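Local coordinates for protein CT_858 (Chlamydia trachomatis, PDB 3DOR) that probably acts as a secreted serine-type endopeptidase of the S41 family and assembles as a dimer in its mature form, at residues K365-L370 with S434-L439; D373-A378 with Q421-W426; E413-F418 with F440-I445; G493-N498 with T513-V518. One frame throughout, in Å; residues are numbered along the deposited sequence.

Contact 1 (K365-L370 with S434-L439); sequences KHRMIL and STPIPL
Segments 365-370 and 434-439 run antiparallel, joined by a single bridge. His366 and Ile437 form a hydrogen-bonded pair, with His366 N reaching Ile437 O at 2.9 Å and Ile437 N returning a nearly straight bond (168°) to His366 O. Past this bridge the chains stay tied through Ser434. Its N donates to Met368 O, while its OG, held between backbone N and carbonyl carbon (chi1 76°), accepts from Met368 N at 2.9 Å and donates to Thr435 O. The hydroxyl thus takes the place of a backbone carbonyl. Arg367 bends at chi2 and chi3 so that its chain runs alongside Pro436, Arg367 CD to Pro436 CD 3.7 Å, and NE meets Ser434 O at 2.5 Å, a very short bond lying in the guanidinium plane. NH2 continues to Leu433 O and to Gln205 O of the second subunit, so one guanidinium joins loop, strand and dimer partner. Lys365 lies alongside Pro438, its CB against Pro436 CB at 3.6 Å and its CG and CD along Pro438 CD, before the ammonium end leads away. Leu439 comes over one face of the His366 imidazole, CD1 3.6 Å from the ring centroid in a CH-pi contact, while ND1 is bonded to Ser515 OG; the ring is thereby fixed both over its face and at a nitrogen. On its other edge strand 361-368 pairs with strand 507-518, so the loop 434-439 adds a short, irregular edge to an antiparallel beta sheet of the S41 peptidase region.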
# COMPACT_ATOMS: atom_id res chain seq x y z
N LYS B 365 -6.34 -5.78 26.24
CA LYS B 365 -7.24 -5.64 25.11
C LYS B 365 -7.14 -4.25 24.51
O LYS B 365 -6.52 -3.37 25.09
CB LYS B 365 -8.69 -5.92 25.55
CG LYS B 365 -8.92 -7.35 26.01
CD LYS B 365 -10.37 -7.57 26.41
CE LYS B 365 -10.61 -9.01 26.84
NZ LYS B 365 -9.82 -9.37 28.05
N HIS B 366 -7.76 -4.06 23.35
CA HIS B 366 -7.70 -2.76 22.67
C HIS B 366 -9.06 -2.11 22.40
O HIS B 366 -10.00 -2.78 21.96
CB HIS B 366 -6.96 -2.91 21.35
CG HIS B 366 -5.48 -3.06 21.49
ND1 HIS B 366 -4.59 -2.17 20.91
CD2 HIS B 366 -4.73 -3.99 22.11
CE1 HIS B 366 -3.36 -2.56 21.18
NE2 HIS B 366 -3.41 -3.66 21.91
N ARG B 367 -9.16 -0.80 22.66
CA ARG B 367 -10.39 -0.04 22.38
C ARG B 367 -10.13 0.46 20.96
O ARG B 367 -9.15 1.18 20.72
CB ARG B 367 -10.53 1.17 23.32
CG ARG B 367 -10.44 0.90 24.82
CD ARG B 367 -11.78 0.59 25.46
NE ARG B 367 -12.84 1.54 25.11
CZ ARG B 367 -13.14 2.65 25.79
NH1 ARG B 367 -12.47 2.99 26.88
NH2 ARG B 367 -14.15 3.41 25.37
N MET B 368 -10.99 0.11 20.02
CA MET B 368 -10.77 0.49 18.62
C MET B 368 -11.74 1.50 18.00
O MET B 368 -12.89 1.59 18.40
CB MET B 368 -10.78 -0.78 17.77
CG MET B 368 -9.69 -1.79 18.11
SD MET B 368 -10.26 -3.50 17.90
CE MET B 368 -10.41 -3.59 16.12
N ILE B 369 -11.26 2.27 17.03
CA ILE B 369 -12.13 3.20 16.30
C ILE B 369 -12.49 2.41 15.04
O ILE B 369 -11.61 1.87 14.37
CB ILE B 369 -11.44 4.50 15.84
CG1 ILE B 369 -11.10 5.38 17.03
CG2 ILE B 369 -12.39 5.29 14.95
CD1 ILE B 369 -11.10 6.89 16.69
N LEU B 370 -13.77 2.37 14.70
CA LEU B 370 -14.19 1.57 13.56
C LEU B 370 -14.81 2.29 12.37
O LEU B 370 -15.52 3.28 12.52
CB LEU B 370 -15.17 0.49 14.05
CG LEU B 370 -14.72 -0.43 15.19
CD1 LEU B 370 -15.90 -1.28 15.68
CD2 LEU B 370 -13.57 -1.33 14.73
N SER B 434 -14.46 1.72 20.86
CA SER B 434 -15.12 0.48 21.24
C SER B 434 -14.75 -0.09 22.59
O SER B 434 -13.74 0.27 23.19
CB SER B 434 -14.86 -0.60 20.18
OG SER B 434 -13.55 -1.12 20.30
N THR B 435 -15.61 -0.99 23.06
CA THR B 435 -15.39 -1.69 24.31
C THR B 435 -14.10 -2.47 24.02
O THR B 435 -13.80 -2.75 22.87
CB THR B 435 -16.58 -2.65 24.59
OG1 THR B 435 -16.36 -3.36 25.81
CG2 THR B 435 -16.74 -3.65 23.45
N PRO B 436 -13.32 -2.81 25.06
CA PRO B 436 -12.08 -3.54 24.78
C PRO B 436 -12.23 -4.90 24.08
O PRO B 436 -13.00 -5.77 24.49
CB PRO B 436 -11.40 -3.63 26.15
CG PRO B 436 -12.54 -3.55 27.11
CD PRO B 436 -13.44 -2.51 26.49
N ILE B 437 -11.46 -5.05 23.01
CA ILE B 437 -11.45 -6.26 22.20
C ILE B 437 -9.99 -6.65 21.98
O ILE B 437 -9.18 -5.82 21.56
CB ILE B 437 -12.12 -6.00 20.82
CG1 ILE B 437 -13.56 -5.53 21.03
CG2 ILE B 437 -12.05 -7.25 19.95
CD1 ILE B 437 -14.30 -5.24 19.74
N PRO B 438 -9.62 -7.91 22.25
CA PRO B 438 -8.22 -8.28 22.04
C PRO B 438 -7.86 -8.35 20.56
O PRO B 438 -8.66 -8.77 19.73
CB PRO B 438 -8.10 -9.62 22.75
CG PRO B 438 -9.46 -10.21 22.63
CD PRO B 438 -10.39 -9.02 22.83
N LEU B 439 -6.64 -7.93 20.23
CA LEU B 439 -6.20 -7.97 18.85
C LEU B 439 -6.27 -9.42 18.39
O LEU B 439 -5.95 -10.33 19.16
CB LEU B 439 -4.78 -7.42 18.73
CG LEU B 439 -4.63 -5.97 19.21
CD1 LEU B 439 -3.17 -5.50 19.08
CD2 LEU B 439 -5.54 -5.09 18.37

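Contact 2 (D373-A378 with Q421-W426); sequences DEVVDA and QVLNCW
A roughly antiparallel helix pair within the S41 peptidase region brings helix 372-384 against helix 409-428. Over these segments the axes approach to 9.0 Å and their N-to-C directions are 141° apart. No hydrogen bond crosses the interface, which is made by Ala378, three branched aliphatic side chains and the indole of Trp426. Ala378 CB faces Val422 CB at 3.9 Å and Leu423 CG at 4.0 Å. Val422, with CG1 anti to the backbone N, rests that methyl on both Ala378 CB and the carbonyl oxygen of Glu374. Leu423 leaves its helix alongside the partner, and its CD2 then comes in to meet Val375 CG1 at 3.7 Å, the two side chains crossing at about a right angle. Beyond Val375 the second subunit takes part, Val191 of that subunit packing on the valine and Gly192 O of that subunit accepting a hydrogen bond from Trp426 NE1, so the indole is held by its N-H as well as by its face. The two methyls of Val375 divide the work: CG1 serves Leu423, whereas CG2 sits over the indole of Trp426, 3.6 Å from the centroid of the five-membered ring and 3.4 Å from CD2.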
# COMPACT_ATOMS: atom_id res chain seq x y z
N ASP B 373 -14.09 -0.39 6.90
CA ASP B 373 -12.89 -1.11 6.50
C ASP B 373 -12.68 -2.22 7.53
O ASP B 373 -12.43 -3.37 7.16
CB ASP B 373 -11.72 -0.15 6.50
CG ASP B 373 -10.40 -0.81 6.04
OD1 ASP B 373 -9.42 -0.07 5.84
OD2 ASP B 373 -10.31 -2.05 5.86
N GLU B 374 -12.80 -1.87 8.81
CA GLU B 374 -12.63 -2.86 9.86
C GLU B 374 -13.74 -3.89 9.85
O GLU B 374 -13.53 -5.05 10.23
CB GLU B 374 -12.54 -2.20 11.24
CG GLU B 374 -11.26 -1.41 11.46
CD GLU B 374 -11.17 -0.17 10.57
OE1 GLU B 374 -10.06 0.12 10.06
OE2 GLU B 374 -12.19 0.54 10.39
N VAL B 375 -14.92 -3.47 9.41
CA VAL B 375 -16.06 -4.37 9.36
C VAL B 375 -15.80 -5.45 8.33
O VAL B 375 -16.07 -6.62 8.59
CB VAL B 375 -17.36 -3.63 9.00
CG1 VAL B 375 -18.50 -4.62 8.86
CG2 VAL B 375 -17.70 -2.60 10.09
N VAL B 376 -15.24 -5.08 7.19
CA VAL B 376 -14.94 -6.07 6.15
C VAL B 376 -13.93 -7.09 6.64
O VAL B 376 -14.05 -8.28 6.36
CB VAL B 376 -14.43 -5.40 4.86
CG1 VAL B 376 -14.01 -6.46 3.84
CG2 VAL B 376 -15.55 -4.53 4.28
N ASP B 377 -12.93 -6.62 7.40
CA ASP B 377 -11.91 -7.50 7.95
C ASP B 377 -12.59 -8.56 8.81
O ASP B 377 -12.29 -9.75 8.70
CB ASP B 377 -10.91 -6.72 8.82
CG ASP B 377 -9.90 -5.93 8.01
OD1 ASP B 377 -9.91 -6.02 6.76
OD2 ASP B 377 -9.08 -5.21 8.63
N ALA B 378 -13.51 -8.12 9.66
CA ALA B 378 -14.23 -9.02 10.55
C ALA B 378 -14.99 -10.09 9.76
O ALA B 378 -14.92 -11.28 10.07
CB ALA B 378 -15.20 -8.22 11.43
N GLN B 421 -17.15 -9.75 17.63
CA GLN B 421 -17.14 -8.60 18.53
C GLN B 421 -17.07 -7.29 17.76
O GLN B 421 -17.70 -6.31 18.15
CB GLN B 421 -15.97 -8.68 19.52
CG GLN B 421 -16.06 -9.85 20.50
CD GLN B 421 -14.86 -9.89 21.43
OE1 GLN B 421 -14.58 -8.92 22.14
NE2 GLN B 421 -14.15 -11.02 21.43
N VAL B 422 -16.31 -7.28 16.67
CA VAL B 422 -16.21 -6.07 15.86
C VAL B 422 -17.57 -5.81 15.20
O VAL B 422 -18.08 -4.69 15.24
CB VAL B 422 -15.13 -6.21 14.76
CG1 VAL B 422 -15.16 -5.01 13.82
CG2 VAL B 422 -13.76 -6.31 15.42
N LEU B 423 -18.17 -6.85 14.62
CA LEU B 423 -19.47 -6.70 13.97
C LEU B 423 -20.53 -6.27 14.99
O LEU B 423 -21.42 -5.48 14.68
CB LEU B 423 -19.90 -8.03 13.34
CG LEU B 423 -19.11 -8.51 12.12
CD1 LEU B 423 -19.57 -9.92 11.74
CD2 LEU B 423 -19.30 -7.54 10.96
N ASN B 424 -20.42 -6.78 16.21
CA ASN B 424 -21.36 -6.45 17.27
C ASN B 424 -21.21 -4.97 17.66
O ASN B 424 -22.21 -4.27 17.84
CB ASN B 424 -21.14 -7.35 18.48
CG ASN B 424 -22.31 -7.32 19.46
OD1 ASN B 424 -23.44 -7.64 19.10
ND2 ASN B 424 -22.03 -6.92 20.70
N CYS B 425 -19.98 -4.50 17.78
CA CYS B 425 -19.74 -3.10 18.12
C CYS B 425 -20.28 -2.19 17.03
O CYS B 425 -20.90 -1.17 17.31
CB CYS B 425 -18.24 -2.82 18.28
SG CYS B 425 -17.57 -3.45 19.79
N TRP B 426 -20.03 -2.58 15.78
CA TRP B 426 -20.50 -1.79 14.66
C TRP B 426 -22.02 -1.65 14.66
O TRP B 426 -22.55 -0.55 14.53
CB TRP B 426 -20.03 -2.40 13.34
CG TRP B 426 -20.44 -1.61 12.13
CD1 TRP B 426 -21.43 -1.92 11.24
CD2 TRP B 426 -19.83 -0.40 11.66
NE1 TRP B 426 -21.47 -0.98 10.24
CE2 TRP B 426 -20.51 -0.03 10.47
CE3 TRP B 426 -18.79 0.41 12.12
CZ2 TRP B 426 -20.17 1.11 9.73
CZ3 TRP B 426 -18.45 1.55 11.40
CH2 TRP B 426 -19.14 1.89 10.21

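Contact 3 (E413-F418 with F440-I445); sequences EYLKSF and FGFEKI. With SO4 (sulfate ion), chain P.
Tyr414 carries the contact, its ring lying along the turn formed by Gly441, Phe442 and Glu443. Phe442 CA sits over one ring face, 3.9 Å from the centroid in a CH-pi contact, and Glu443 N lies over the same face. Tyr414 CD2 approaches Gly441 O at 3.2 Å, and CE2 meets Glu443 CG. The Phe442 side chain crosses at about a right angle, the ring planes oblique at 35°, and its CD1 touches Tyr414 CB at 3.7 Å. Next along the helix, Leu415 CD2 approaches Phe440 O at 3.3 Å and runs beside Phe440 CB, while the CB of Phe418 rests on Gly441 N. Gly441 is pressed so closely against the helix that its CA makes a nearly straight C-H...O contact (169°) with Tyr414 O. Its positive phi of 78° suits a glycine, and a CB there would collide with that carbonyl oxygen.

A water bridges the two segments, donating to Gly441 O at 2.6 Å and to Ser417 OG. The serine hydroxyl is also hydrogen-bonded to Gln421 NE2, and it donates to a sulfate oxygen, O2, at 3.0 Å; the ion probably comes from the crystallisation liquor. Farther out, Tyr414 OH passes Lys444 CG and is hydrogen-bonded to His446 NE2, which fixes the tip of the phenol. Glu443 and Ile445 make backbone hydrogen bonds with Leu363 and Leu361. Here, in the S41 peptidase region, a glycine-containing turn packs on helix 409-428 and leads into strand 444-445, which pairs with strand 361-368.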
# COMPACT_ATOMS: atom_id res chain seq x y z
N GLU B 413 -10.72 -20.11 16.77
CA GLU B 413 -11.86 -19.65 17.56
C GLU B 413 -11.67 -18.22 18.04
O GLU B 413 -12.64 -17.47 18.13
CB GLU B 413 -12.08 -20.58 18.75
CG GLU B 413 -12.59 -21.96 18.36
CD GLU B 413 -13.84 -21.89 17.49
OE1 GLU B 413 -14.77 -21.15 17.86
OE2 GLU B 413 -13.90 -22.57 16.44
N TYR B 414 -10.43 -17.83 18.35
CA TYR B 414 -10.16 -16.46 18.79
C TYR B 414 -10.46 -15.51 17.64
O TYR B 414 -11.09 -14.48 17.83
CB TYR B 414 -8.70 -16.29 19.20
CG TYR B 414 -8.37 -16.70 20.62
CD1 TYR B 414 -7.09 -17.13 20.95
CD2 TYR B 414 -9.32 -16.61 21.65
CE1 TYR B 414 -6.75 -17.46 22.25
CE2 TYR B 414 -8.99 -16.94 22.96
CZ TYR B 414 -7.69 -17.37 23.25
OH TYR B 414 -7.32 -17.69 24.54
N LEU B 415 -9.98 -15.87 16.45
CA LEU B 415 -10.17 -15.04 15.26
C LEU B 415 -11.65 -14.86 14.93
O LEU B 415 -12.09 -13.77 14.54
CB LEU B 415 -9.40 -15.63 14.08
CG LEU B 415 -7.88 -15.57 14.22
CD1 LEU B 415 -7.22 -16.42 13.14
CD2 LEU B 415 -7.41 -14.13 14.12
N LYS B 416 -12.44 -15.92 15.09
CA LYS B 416 -13.87 -15.83 14.82
C LYS B 416 -14.54 -14.95 15.88
O LYS B 416 -15.43 -14.17 15.57
CB LYS B 416 -14.50 -17.22 14.79
CG LYS B 416 -14.27 -17.90 13.47
CD LYS B 416 -14.02 -19.39 13.60
CE LYS B 416 -15.27 -20.16 13.95
NZ LYS B 416 -15.01 -21.62 13.74
N SER B 417 -14.09 -15.08 17.12
CA SER B 417 -14.63 -14.28 18.20
C SER B 417 -14.34 -12.80 17.91
O SER B 417 -15.17 -11.92 18.14
CB SER B 417 -14.00 -14.70 19.53
OG SER B 417 -14.39 -13.82 20.57
N PHE B 418 -13.14 -12.54 17.39
CA PHE B 418 -12.76 -11.17 17.04
C PHE B 418 -13.74 -10.59 16.03
O PHE B 418 -14.22 -9.47 16.20
CB PHE B 418 -11.35 -11.16 16.44
CG PHE B 418 -10.93 -9.82 15.90
CD1 PHE B 418 -10.41 -8.84 16.75
CD2 PHE B 418 -11.07 -9.52 14.55
CE1 PHE B 418 -10.03 -7.60 16.27
CE2 PHE B 418 -10.70 -8.28 14.05
CZ PHE B 418 -10.18 -7.31 14.92
N PHE B 440 -6.71 -9.62 17.15
CA PHE B 440 -6.85 -10.96 16.57
C PHE B 440 -7.72 -11.85 17.45
O PHE B 440 -7.81 -13.06 17.22
CB PHE B 440 -5.48 -11.62 16.37
CG PHE B 440 -4.57 -10.87 15.44
CD1 PHE B 440 -3.55 -10.07 15.94
CD2 PHE B 440 -4.74 -10.96 14.06
CE1 PHE B 440 -2.72 -9.36 15.08
CE2 PHE B 440 -3.91 -10.26 13.19
CZ PHE B 440 -2.90 -9.45 13.71
N GLY B 441 -8.35 -11.25 18.46
CA GLY B 441 -9.19 -12.02 19.35
C GLY B 441 -8.45 -12.83 20.41
O GLY B 441 -9.09 -13.46 21.24
N PHE B 442 -7.12 -12.81 20.39
CA PHE B 442 -6.32 -13.56 21.37
C PHE B 442 -6.47 -13.01 22.79
O PHE B 442 -5.91 -11.96 23.14
CB PHE B 442 -4.83 -13.53 21.00
CG PHE B 442 -4.50 -14.25 19.71
CD1 PHE B 442 -5.48 -14.53 18.78
CD2 PHE B 442 -3.18 -14.59 19.42
CE1 PHE B 442 -5.17 -15.14 17.56
CE2 PHE B 442 -2.85 -15.20 18.20
CZ PHE B 442 -3.85 -15.48 17.27
N GLU B 443 -7.23 -13.72 23.61
CA GLU B 443 -7.45 -13.32 24.99
C GLU B 443 -6.18 -13.53 25.79
O GLU B 443 -5.88 -12.80 26.74
CB GLU B 443 -8.57 -14.15 25.59
CG GLU B 443 -9.87 -13.96 24.87
CD GLU B 443 -10.98 -13.54 25.81
OE1 GLU B 443 -11.36 -14.37 26.67
OE2 GLU B 443 -11.46 -12.39 25.70
N LYS B 444 -5.42 -14.55 25.40
CA LYS B 444 -4.20 -14.83 26.12
C LYS B 444 -3.21 -15.56 25.25
O LYS B 444 -3.56 -16.13 24.22
CB LYS B 444 -4.50 -15.68 27.37
CG LYS B 444 -5.23 -16.98 27.07
CD LYS B 444 -5.64 -17.71 28.35
CE LYS B 444 -6.65 -16.92 29.16
NZ LYS B 444 -7.20 -17.70 30.31
N ILE B 445 -1.95 -15.48 25.66
CA ILE B 445 -0.89 -16.16 24.97
C ILE B 445 -0.85 -17.56 25.54
O ILE B 445 -0.87 -17.75 26.75
CB ILE B 445 0.46 -15.46 25.20
CG1 ILE B 445 0.65 -14.38 24.13
CG2 ILE B 445 1.59 -16.48 25.17
CD1 ILE B 445 1.30 -13.16 24.63
S SO4 P . -17.99 -14.00 21.24
O1 SO4 P . -17.23 -12.88 21.90
O2 SO4 P . -17.04 -15.13 20.97
O3 SO4 P . -19.08 -14.53 22.14
O4 SO4 P . -18.61 -13.45 19.99
O HOH W 1 -11.60 -13.49 21.84

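Contact 4 (G493-N498 with T513-V518); sequences GGFVFN and TGSLAV
From CB, Phe495 carries its CG into the crowded position between the backbone N and the carbonyl carbon (chi1 77°), which lays the ring over the start of segment 513-518. CD2 comes first, 3.3 Å from Ser515 OG and close to Ser515 CB; CE2 follows, 3.6 Å from Gly514 O; on the other side of the ring CE1 lies near Gly514 CA, and at the tip CZ meets that CA at 3.8 Å. The CA lies over one ring face in a CH-pi contact, and a CB on Gly514 would collide with CZ.

The backbone on both sides of this phenylalanine is tied across. Phe495 N donates to Ser515 OG at 3.2 Å, and Phe495 O receives Gly514 N nearly along its C=O axis. Farther along, Ala517 N donates an almost straight bond (176°) to Gly493 O at 2.8 Å. A water donates to the same carbonyl and to Ala517 O, so Gly493 O accepts two bonds. Gly494 CA makes a C-H...O contact with Ser515 O at 3.2 Å and rests on Thr513 CG2, where a CB would clash with both. Phe497, likewise in the crowded rotamer, turns its ring edge toward Gly514 N.

Val496 and Thr513 are an antiparallel non-hydrogen-bonded pair of the hairpin formed by strands 496-499 and 507-518. Ser515 OG is also bonded to His366 ND1, and Thr513 OG1 to Asp71 OD2. The backbone of Leu516 and Val518 is bonded to Arg367 and Lys365 of strand 361-368, so strand 507-518 lies between that strand and its hairpin partner 496-499, and Leu516 packs on Leu206 of the second subunit.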
# COMPACT_ATOMS: atom_id res chain seq x y z
N GLY B 493 0.81 3.30 23.03
CA GLY B 493 -0.21 2.31 23.34
C GLY B 493 -1.37 2.04 22.41
O GLY B 493 -2.52 2.03 22.86
N GLY B 494 -1.08 1.79 21.14
CA GLY B 494 -2.12 1.50 20.17
C GLY B 494 -1.44 1.04 18.89
O GLY B 494 -0.24 1.27 18.72
N PHE B 495 -2.18 0.40 17.98
CA PHE B 495 -1.55 -0.04 16.75
C PHE B 495 -1.51 1.10 15.75
O PHE B 495 -2.40 1.96 15.74
CB PHE B 495 -2.30 -1.26 16.16
CG PHE B 495 -3.60 -0.93 15.45
CD1 PHE B 495 -3.59 -0.44 14.15
CD2 PHE B 495 -4.82 -1.14 16.08
CE1 PHE B 495 -4.79 -0.18 13.47
CE2 PHE B 495 -6.03 -0.89 15.41
CZ PHE B 495 -6.02 -0.41 14.11
N VAL B 496 -0.45 1.13 14.93
CA VAL B 496 -0.31 2.18 13.91
C VAL B 496 -0.87 1.78 12.57
O VAL B 496 -1.04 0.61 12.30
CB VAL B 496 1.16 2.55 13.60
CG1 VAL B 496 1.61 3.63 14.49
CG2 VAL B 496 2.06 1.33 13.69
N PHE B 497 -1.12 2.79 11.74
CA PHE B 497 -1.60 2.57 10.39
C PHE B 497 -1.16 3.81 9.63
O PHE B 497 -1.08 4.90 10.20
CB PHE B 497 -3.12 2.34 10.35
CG PHE B 497 -3.95 3.55 10.66
CD1 PHE B 497 -4.32 4.44 9.65
CD2 PHE B 497 -4.42 3.78 11.96
CE1 PHE B 497 -5.15 5.53 9.93
CE2 PHE B 497 -5.25 4.86 12.25
CZ PHE B 497 -5.62 5.74 11.23
N ASN B 498 -0.83 3.64 8.35
CA ASN B 498 -0.36 4.76 7.55
C ASN B 498 -1.36 5.19 6.48
O ASN B 498 -2.10 4.38 5.94
CB ASN B 498 0.96 4.40 6.87
CG ASN B 498 2.05 4.06 7.88
OD1 ASN B 498 2.52 4.92 8.61
ND2 ASN B 498 2.45 2.79 7.91
N THR B 513 -2.88 6.45 14.97
CA THR B 513 -3.14 5.36 15.91
C THR B 513 -4.60 4.94 15.88
O THR B 513 -5.50 5.76 16.10
CB THR B 513 -2.75 5.80 17.33
OG1 THR B 513 -1.40 6.28 17.28
CG2 THR B 513 -2.86 4.65 18.33
N GLY B 514 -4.84 3.66 15.60
CA GLY B 514 -6.20 3.16 15.50
C GLY B 514 -6.81 2.46 16.70
O GLY B 514 -7.91 1.91 16.60
N SER B 515 -6.11 2.48 17.84
CA SER B 515 -6.65 1.84 19.03
C SER B 515 -5.98 2.33 20.30
O SER B 515 -4.95 3.01 20.25
CB SER B 515 -6.45 0.33 18.95
OG SER B 515 -5.09 0.03 19.15
N LEU B 516 -6.58 2.00 21.44
CA LEU B 516 -6.02 2.35 22.74
C LEU B 516 -5.96 1.06 23.54
O LEU B 516 -6.99 0.48 23.87
CB LEU B 516 -6.89 3.35 23.49
CG LEU B 516 -6.67 4.85 23.28
CD1 LEU B 516 -7.58 5.61 24.24
CD2 LEU B 516 -5.21 5.22 23.53
N ALA B 517 -4.75 0.61 23.85
CA ALA B 517 -4.60 -0.60 24.64
C ALA B 517 -4.94 -0.31 26.09
O ALA B 517 -4.69 0.79 26.60
CB ALA B 517 -3.17 -1.10 24.54
N VAL B 518 -5.53 -1.31 26.75
CA VAL B 518 -5.90 -1.21 28.15
C VAL B 518 -5.33 -2.42 28.89
O VAL B 518 -5.56 -3.55 28.48
CB VAL B 518 -7.43 -1.23 28.34
CG1 VAL B 518 -7.76 -1.02 29.81
CG2 VAL B 518 -8.08 -0.15 27.49
O HOH W 2 -3.24 2.82 25.49

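In the fold
From the N terminus, strand 361-368 opens contact 1, whose loop closes only at 434-439. Contact 2 is nested inside it: helix 372-384 follows the strand, and helix 409-428 returns against it. Contact 3 opens earlier on that second helix and closes beyond contact 1, at 440-445, so it crosses both. Contact 4 follows in series as a local hairpin closure. Contacts 1, 3 and 4 reach one antiparallel sheet, in which strand 361-368 is neighbour to both 444-445 and 507-518, while contact 2 joins two helices, of which 409-428 packs on the loop of contact 1. Contacts 1 and 4 meet through probable backbone hydrogen bonds. Contacts 1, 2 and 4 also touch the second subunit.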